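Long-range contacts in N-acetylmuramoyl-L-alanine amidase (PDB 4RN7), which probably hydrolyses, as a zinc-dependent amidase, the bond between N-acetylmuramoyl and L-alanine residues in peptidoglycan, this chain being its amidase domain: residues 8-13 with 52-57; 78-83 with 144-149. All coordinates share one frame; numbering follows the deposited sequence.

Interaction 1: residues 8-13 with 52-57. With ZN (zinc ion), chain B.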
ATOM      1  N   ILE A   8      -4.785  -1.324  -6.956  1.00 27.93           N
ATOM      2  CA  ILE A   8      -3.979  -1.812  -5.836  1.00 29.57           C
ATOM      3  C   ILE A   8      -2.707  -2.446  -6.404  1.00 26.71           C
ATOM      4  O   ILE A   8      -2.776  -3.298  -7.281  1.00 27.79           O
ATOM      5  CB  ILE A   8      -4.724  -2.870  -5.017  1.00 25.24           C
ATOM      6  CG1 ILE A   8      -6.018  -2.299  -4.427  1.00 26.46           C
ATOM      7  CG2 ILE A   8      -3.835  -3.404  -3.891  1.00 25.81           C
ATOM      8  CD1 ILE A   8      -5.805  -1.103  -3.501  1.00 38.58           C
ATOM      9  N   ASP A   9      -1.551  -2.021  -5.897  1.00 25.77           N
ATOM     10  CA  ASP A   9      -0.267  -2.502  -6.397  1.00 25.33           C
ATOM     11  C   ASP A   9       0.526  -3.210  -5.286  1.00 24.76           C
ATOM     12  O   ASP A   9       1.195  -2.563  -4.476  1.00 26.49           O
ATOM     13  CB  ASP A   9       0.552  -1.325  -6.933  1.00 28.66           C
ATOM     14  CG  ASP A   9       1.950  -1.735  -7.344  1.00 26.08           C
ATOM     15  OD1 ASP A   9       2.090  -2.736  -8.095  1.00 30.52           O
ATOM     16  OD2 ASP A   9       2.924  -1.077  -6.915  1.00 27.40           O
ATOM     17  N   PRO A  10       0.455  -4.549  -5.236  1.00 24.59           N
ATOM     18  CA  PRO A  10       1.259  -5.258  -4.236  1.00 27.91           C
ATOM     19  C   PRO A  10       2.731  -5.237  -4.656  1.00 29.13           C
ATOM     20  O   PRO A  10       3.079  -5.807  -5.686  1.00 30.82           O
ATOM     21  CB  PRO A  10       0.717  -6.700  -4.277  1.00 31.59           C
ATOM     22  CG  PRO A  10      -0.456  -6.694  -5.284  1.00 30.86           C
ATOM     23  CD  PRO A  10      -0.288  -5.461  -6.130  1.00 30.29           C
ATOM     24  N   GLY A  11       3.585  -4.589  -3.868  1.00 25.86           N
ATOM     25  CA  GLY A  11       4.953  -4.363  -4.283  1.00 26.50           C
ATOM     26  C   GLY A  11       5.724  -5.640  -4.530  1.00 28.28           C
ATOM     27  O   GLY A  11       5.465  -6.674  -3.901  1.00 26.74           O
ATOM     28  N   HIS A  12       6.678  -5.556  -5.450  1.00 28.50           N
ATOM     29  CA  HIS A  12       7.574  -6.669  -5.760  1.00 33.39           C
ATOM     30  C   HIS A  12       6.813  -7.855  -6.362  1.00 33.16           C
ATOM     31  O   HIS A  12       5.666  -7.702  -6.785  1.00 30.39           O
ATOM     32  CB  HIS A  12       8.394  -7.035  -4.514  1.00 29.81           C
ATOM     33  CG  HIS A  12       9.028  -5.844  -3.858  1.00 28.12           C
ATOM     34  ND1 HIS A  12      10.208  -5.295  -4.303  1.00 29.40           N
ATOM     35  CD2 HIS A  12       8.632  -5.084  -2.808  1.00 31.51           C
ATOM     36  CE1 HIS A  12      10.527  -4.258  -3.547  1.00 37.63           C
ATOM     37  NE2 HIS A  12       9.576  -4.099  -2.647  1.00 26.10           N
ATOM     38  N   GLY A  13       7.440  -9.025  -6.434  1.00 29.37           N
ATOM     39  CA  GLY A  13       6.800 -10.153  -7.088  1.00 32.33           C
ATOM     40  C   GLY A  13       7.764 -10.930  -7.953  1.00 36.00           C
ATOM     41  O   GLY A  13       8.700 -10.355  -8.527  1.00 33.74           O
ATOM     42  N   VAL A  52      -8.875  -2.798  -9.364  1.00 29.58           N
ATOM     43  CA  VAL A  52      -7.951  -3.306 -10.365  1.00 29.73           C
ATOM     44  C   VAL A  52      -6.656  -3.565  -9.614  1.00 33.33           C
ATOM     45  O   VAL A  52      -6.247  -2.740  -8.801  1.00 32.96           O
ATOM     46  CB  VAL A  52      -7.716  -2.269 -11.468  1.00 35.24           C
ATOM     47  CG1 VAL A  52      -6.712  -2.787 -12.489  1.00 31.07           C
ATOM     48  CG2 VAL A  52      -9.033  -1.910 -12.136  1.00 33.97           C
ATOM     49  N   VAL A  53      -6.023  -4.715  -9.836  1.00 29.78           N
ATOM     50  CA  VAL A  53      -4.779  -5.002  -9.111  1.00 28.35           C
ATOM     51  C   VAL A  53      -3.650  -5.232 -10.103  1.00 29.40           C
ATOM     52  O   VAL A  53      -3.884  -5.746 -11.196  1.00 30.30           O
ATOM     53  CB  VAL A  53      -4.907  -6.236  -8.181  1.00 32.59           C
ATOM     54  CG1 VAL A  53      -6.074  -6.066  -7.223  1.00 38.55           C
ATOM     55  CG2 VAL A  53      -5.073  -7.507  -8.994  1.00 42.21           C
ATOM     56  N   SER A  54      -2.424  -4.861  -9.754  1.00 26.17           N
ATOM     57  CA  SER A  54      -1.337  -5.089 -10.703  1.00 27.19           C
ATOM     58  C   SER A  54      -1.011  -6.577 -10.787  1.00 27.89           C
ATOM     59  O   SER A  54      -0.611  -7.084 -11.841  1.00 28.79           O
ATOM     60  CB  SER A  54      -0.105  -4.263 -10.359  1.00 29.17           C
ATOM     61  OG  SER A  54       0.369  -4.591  -9.076  1.00 29.69           O
ATOM     62  N   ARG A  55      -1.219  -7.294  -9.690  1.00 26.49           N
ATOM     63  CA  ARG A  55      -1.010  -8.729  -9.712  1.00 33.29           C
ATOM     64  C   ARG A  55      -1.855  -9.425  -8.661  1.00 32.07           C
ATOM     65  O   ARG A  55      -2.155  -8.838  -7.614  1.00 29.91           O
ATOM     66  CB  ARG A  55       0.470  -9.065  -9.528  1.00 33.07           C
ATOM     67  CG  ARG A  55       1.023  -8.654  -8.179  1.00 28.09           C
ATOM     68  CD  ARG A  55       2.504  -9.006  -8.047  1.00 28.38           C
ATOM     69  NE  ARG A  55       3.031  -8.612  -6.728  1.00 27.21           N
ATOM     70  CZ  ARG A  55       3.293  -9.466  -5.747  1.00 30.03           C
ATOM     71  NH1 ARG A  55       3.064 -10.760  -5.921  1.00 29.97           N
ATOM     72  NH2 ARG A  55       3.790  -9.036  -4.586  1.00 27.88           N
ATOM     73  N   THR A  56      -2.236 -10.665  -8.966  1.00 36.82           N
ATOM     74  CA  THR A  56      -2.994 -11.523  -8.055  1.00 37.12           C
ATOM     75  C   THR A  56      -2.164 -12.718  -7.614  1.00 38.85           C
ATOM     76  O   THR A  56      -2.585 -13.494  -6.752  1.00 42.08           O
ATOM     77  CB  THR A  56      -4.284 -12.069  -8.700  1.00 39.04           C
ATOM     78  OG1 THR A  56      -3.978 -12.670  -9.963  1.00 39.50           O
ATOM     79  CG2 THR A  56      -5.295 -10.965  -8.922  1.00 49.96           C
ATOM     80  N   ASP A  57      -0.988 -12.869  -8.208  1.00 36.32           N
ATOM     81  CA  ASP A  57      -0.149 -14.036  -7.955  1.00 36.85           C
ATOM     82  C   ASP A  57       1.303 -13.599  -7.895  1.00 31.50           C
ATOM     83  O   ASP A  57       1.589 -12.400  -7.942  1.00 36.93           O
ATOM     84  CB  ASP A  57      -0.343 -15.090  -9.047  1.00 40.89           C
ATOM     85  CG  ASP A  57       0.161 -14.626 -10.400  1.00 50.71           C
TER
HETATM   86 ZN    ZN B 401       9.142  -2.746  -1.066  0.77 26.25          ZN
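Arg55 reaches from the loop after strand 49-53 along the end of strand 4-10 and lays its guanidinium against the backbone of Pro10 to Gly13. From CB, CG takes the position between backbone N and carbonyl carbon (chi1 64°) and packs on Pro10 CG at 3.8 Å. The chain then runs extended past the proline ring in the opposite sense, bringing CD to 3.6 Å from His12 O. NE donates to Pro10 O (3.0 Å, N-H...O 159°), which lies near the guanidinium plane. NH2 donates to Gly11 O (3.0 Å) at a more bent 143° and also to Lys29 O, while NH1 turns back to Asp57 O of its own loop. Gly13 CA sits 3.8 Å above the centre of the group, on one face. Upstream, the parallel pairing of the beta-alpha-beta unit formed with helix 28-44 ends in Ile8 N to Val52 O and Ser54 N to Ile8 O bonds. Ser54 OG then donates to the anti lone pair of Asp9 OD1 (2.7 Å), a carboxylate also salt-bridged to Arg66. Arg55 shares these carbonyls with Arg66 (Pro10 O, His12 O) and Asn32 (Gly11 O). His12 NE2 binds the zinc ion at 2.1 Å and ND1 is hydrogen-bonded to Asp16; the bonding is consistent with Arg55 helping to hold the backbone that carries this ligand.

Interaction 2: residues 78-83 with 144-149. With ZN (zinc ion), chain B.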
ATOM      1  N   LEU A  78      -4.464   5.248  -6.618  1.00 27.69           N
ATOM      2  CA  LEU A  78      -3.526   4.125  -6.641  1.00 25.07           C
ATOM      3  C   LEU A  78      -3.012   3.905  -5.222  1.00 27.05           C
ATOM      4  O   LEU A  78      -2.586   4.860  -4.559  1.00 27.64           O
ATOM      5  CB  LEU A  78      -2.347   4.407  -7.589  1.00 29.06           C
ATOM      6  CG  LEU A  78      -1.240   3.346  -7.731  1.00 33.54           C
ATOM      7  CD1 LEU A  78      -0.559   3.527  -9.055  1.00 30.55           C
ATOM      8  CD2 LEU A  78      -0.189   3.457  -6.624  1.00 33.35           C
ATOM      9  N   VAL A  79      -3.055   2.661  -4.750  1.00 24.41           N
ATOM     10  CA  VAL A  79      -2.460   2.335  -3.446  1.00 24.94           C
ATOM     11  C   VAL A  79      -1.465   1.204  -3.651  1.00 24.81           C
ATOM     12  O   VAL A  79      -1.842   0.090  -4.075  1.00 25.45           O
ATOM     13  CB  VAL A  79      -3.516   1.925  -2.397  1.00 26.07           C
ATOM     14  CG1 VAL A  79      -2.845   1.639  -1.036  1.00 27.10           C
ATOM     15  CG2 VAL A  79      -4.561   3.025  -2.236  1.00 26.45           C
ATOM     16  N   SER A  80      -0.197   1.499  -3.388  1.00 21.72           N
ATOM     17  CA  SER A  80       0.852   0.491  -3.474  1.00 22.58           C
ATOM     18  C   SER A  80       1.109  -0.020  -2.066  1.00 26.41           C
ATOM     19  O   SER A  80       1.128   0.766  -1.109  1.00 25.42           O
ATOM     20  CB  SER A  80       2.132   1.090  -4.055  1.00 23.66           C
ATOM     21  OG  SER A  80       3.124   0.095  -4.263  1.00 28.42           O
ATOM     22  N   ILE A  81       1.298  -1.329  -1.943  1.00 21.91           N
ATOM     23  CA  ILE A  81       1.468  -1.956  -0.629  1.00 22.76           C
ATOM     24  C   ILE A  81       2.876  -2.532  -0.525  1.00 25.25           C
ATOM     25  O   ILE A  81       3.236  -3.420  -1.299  1.00 21.76           O
ATOM     26  CB  ILE A  81       0.450  -3.096  -0.450  1.00 23.19           C
ATOM     27  CG1 ILE A  81      -0.982  -2.532  -0.466  1.00 24.43           C
ATOM     28  CG2 ILE A  81       0.717  -3.853   0.848  1.00 26.35           C
ATOM     29  CD1 ILE A  81      -1.276  -1.562   0.692  1.00 26.36           C
ATOM     30  N   HIS A  82       3.672  -2.027   0.418  1.00 22.56           N
ATOM     31  CA  HIS A  82       5.048  -2.483   0.602  1.00 20.95           C
ATOM     32  C   HIS A  82       5.302  -2.693   2.094  1.00 26.19           C
ATOM     33  O   HIS A  82       4.449  -2.362   2.906  1.00 24.20           O
ATOM     34  CB  HIS A  82       6.031  -1.430   0.102  1.00 22.82           C
ATOM     35  CG  HIS A  82       6.263  -1.461  -1.375  1.00 23.97           C
ATOM     36  ND1 HIS A  82       7.462  -1.861  -1.919  1.00 27.95           N
ATOM     37  CD2 HIS A  82       5.463  -1.132  -2.421  1.00 25.08           C
ATOM     38  CE1 HIS A  82       7.397  -1.780  -3.237  1.00 27.24           C
ATOM     39  NE2 HIS A  82       6.198  -1.334  -3.571  1.00 25.24           N
ATOM     40  N   LEU A  83       6.453  -3.269   2.440  1.00 21.18           N
ATOM     41  CA  LEU A  83       6.898  -3.319   3.840  1.00 23.51           C
ATOM     42  C   LEU A  83       8.218  -2.577   3.908  1.00 28.21           C
ATOM     43  O   LEU A  83       9.014  -2.590   2.965  1.00 27.91           O
ATOM     44  CB  LEU A  83       7.095  -4.752   4.332  1.00 25.46           C
ATOM     45  CG  LEU A  83       5.894  -5.694   4.195  1.00 27.72           C
ATOM     46  CD1 LEU A  83       6.266  -7.112   4.635  1.00 28.14           C
ATOM     47  CD2 LEU A  83       4.729  -5.164   5.019  1.00 30.61           C
ATOM     48  N   ALA A 144      -1.894   9.011  -5.860  1.00 30.36           N
ATOM     49  CA  ALA A 144      -1.183   7.754  -5.656  1.00 28.24           C
ATOM     50  C   ALA A 144      -0.403   7.783  -4.345  1.00 29.20           C
ATOM     51  O   ALA A 144       0.289   8.768  -4.047  1.00 27.51           O
ATOM     52  CB  ALA A 144      -0.228   7.499  -6.817  1.00 30.50           C
ATOM     53  N   ILE A 145      -0.504   6.699  -3.576  1.00 25.86           N
ATOM     54  CA  ILE A 145       0.255   6.566  -2.334  1.00 26.18           C
ATOM     55  C   ILE A 145       0.914   5.192  -2.274  1.00 29.65           C
ATOM     56  O   ILE A 145       0.495   4.258  -2.973  1.00 24.89           O
ATOM     57  CB  ILE A 145      -0.623   6.774  -1.073  1.00 25.29           C
ATOM     58  CG1 ILE A 145      -1.736   5.712  -0.995  1.00 26.91           C
ATOM     59  CG2 ILE A 145      -1.194   8.196  -1.055  1.00 32.48           C
ATOM     60  CD1 ILE A 145      -2.537   5.739   0.310  1.00 29.49           C
ATOM     61  N   LEU A 146       1.957   5.078  -1.453  1.00 26.49           N
ATOM     62  CA  LEU A 146       2.591   3.794  -1.199  1.00 22.81           C
ATOM     63  C   LEU A 146       2.644   3.677   0.307  1.00 26.08           C
ATOM     64  O   LEU A 146       3.191   4.552   0.977  1.00 26.87           O
ATOM     65  CB  LEU A 146       4.011   3.737  -1.796  1.00 24.82           C
ATOM     66  CG  LEU A 146       4.819   2.442  -1.589  1.00 27.80           C
ATOM     67  CD1 LEU A 146       5.788   2.228  -2.742  1.00 31.79           C
ATOM     68  CD2 LEU A 146       5.586   2.435  -0.255  1.00 26.83           C
ATOM     69  N   ILE A 147       2.047   2.612   0.836  1.00 23.35           N
ATOM     70  CA  ILE A 147       2.041   2.415   2.276  1.00 24.27           C
ATOM     71  C   ILE A 147       3.122   1.423   2.661  1.00 24.78           C
ATOM     72  O   ILE A 147       3.115   0.295   2.170  1.00 24.80           O
ATOM     73  CB  ILE A 147       0.689   1.884   2.768  1.00 23.15           C
ATOM     74  CG1 ILE A 147      -0.456   2.718   2.186  1.00 27.44           C
ATOM     75  CG2 ILE A 147       0.626   1.950   4.305  1.00 23.13           C
ATOM     76  CD1 ILE A 147      -1.835   2.098   2.371  1.00 25.26           C
ATOM     77  N   GLU A 148       4.027   1.841   3.557  1.00 23.24           N
ATOM     78  CA  GLU A 148       5.067   0.962   4.093  1.00 24.39           C
ATOM     79  C   GLU A 148       4.510   0.365   5.380  1.00 23.13           C
ATOM     80  O   GLU A 148       4.508   1.016   6.426  1.00 24.46           O
ATOM     81  CB  GLU A 148       6.361   1.734   4.385  1.00 28.89           C
ATOM     82  CG  GLU A 148       7.070   2.289   3.122  1.00 29.95           C
ATOM     83  CD  GLU A 148       7.797   1.219   2.326  1.00 38.93           C
ATOM     84  OE1 GLU A 148       7.603   0.023   2.603  1.00 36.09           O
ATOM     85  OE2 GLU A 148       8.566   1.562   1.405  1.00 45.40           O
ATOM     86  N   CYS A 149       4.048  -0.879   5.291  1.00 24.07           N
ATOM     87  CA  CYS A 149       3.166  -1.442   6.313  1.00 25.45           C
ATOM     88  C   CYS A 149       3.886  -2.059   7.513  1.00 25.74           C
ATOM     89  O   CYS A 149       3.433  -3.074   8.054  1.00 31.93           O
ATOM     90  CB  CYS A 149       2.235  -2.481   5.698  1.00 25.61           C
ATOM     91  SG  CYS A 149       1.079  -1.780   4.478  1.00 26.85           S
TER
HETATM   92 ZN    ZN B 401       9.142  -2.746  -1.066  0.77 26.25          ZN
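His82 O accepts the amide N-H of Cys149 at 2.8 Å, the last of five backbone bonds that join strands 77-84 and 144-151 in the mixed sheet of this amidase fold. The two strands run parallel, with their segment axes 29° apart. On the face carrying Val79, Ile81, Ile145 and Ile147, the packing is purely aliphatic: Ile147 CD1 lies 3.6 Å from Val79 CG1 and also touches Ile81 CD1, while Val79 and Ile145 stand side by side. Helices 28-44 and 107-122 cover this face. The other face carries Leu78, Ser80, His82, Ala144, Leu146 and Glu148, and leads to the metal. Leu146 crosses the His82 side chain at about a right angle; with its CG anti to the backbone N (chi1 179°), it brings CD1 to 3.4 Å from His82 CD2, obliquely to the ring. Ser80 OG is hydrogen-bonded to Asp9. Glu148, bent at chi2, folds its carboxylate back over the neighbouring strand, where OE1 comes within 3.3 Å of His82 CB and lies 3.0 Å from Leu83 O without a hydrogen bond between these two acceptors. His12 and Glu28 complete the protein ligands of the zinc ion, which His82 ND1 binds at 2.1 Å.

In the fold
Strands 4-10 and 77-84 are neighbours in the sheet, so interactions 1 and 2 continue one another across it: Asp9 N lies 2.8 Å from Val79 O, and Asp9 O 2.8 Å from Ile81 N, both probable hydrogen bonds. Interaction 2 is the central one, about 2 Å from the chain centre, with all twelve residues buried and regular strand pairing backed by aliphatic packing. Interaction 1 lies further out, about 10 Å from that centre, and joins an outermost strand of the sheet; there pairing gives way to arginine-to-carbonyl bonds, although most of it is buried too. The two converge at the zinc ion, each supplying one histidine ligand, with Glu28 from helix 28-44 as the third residue.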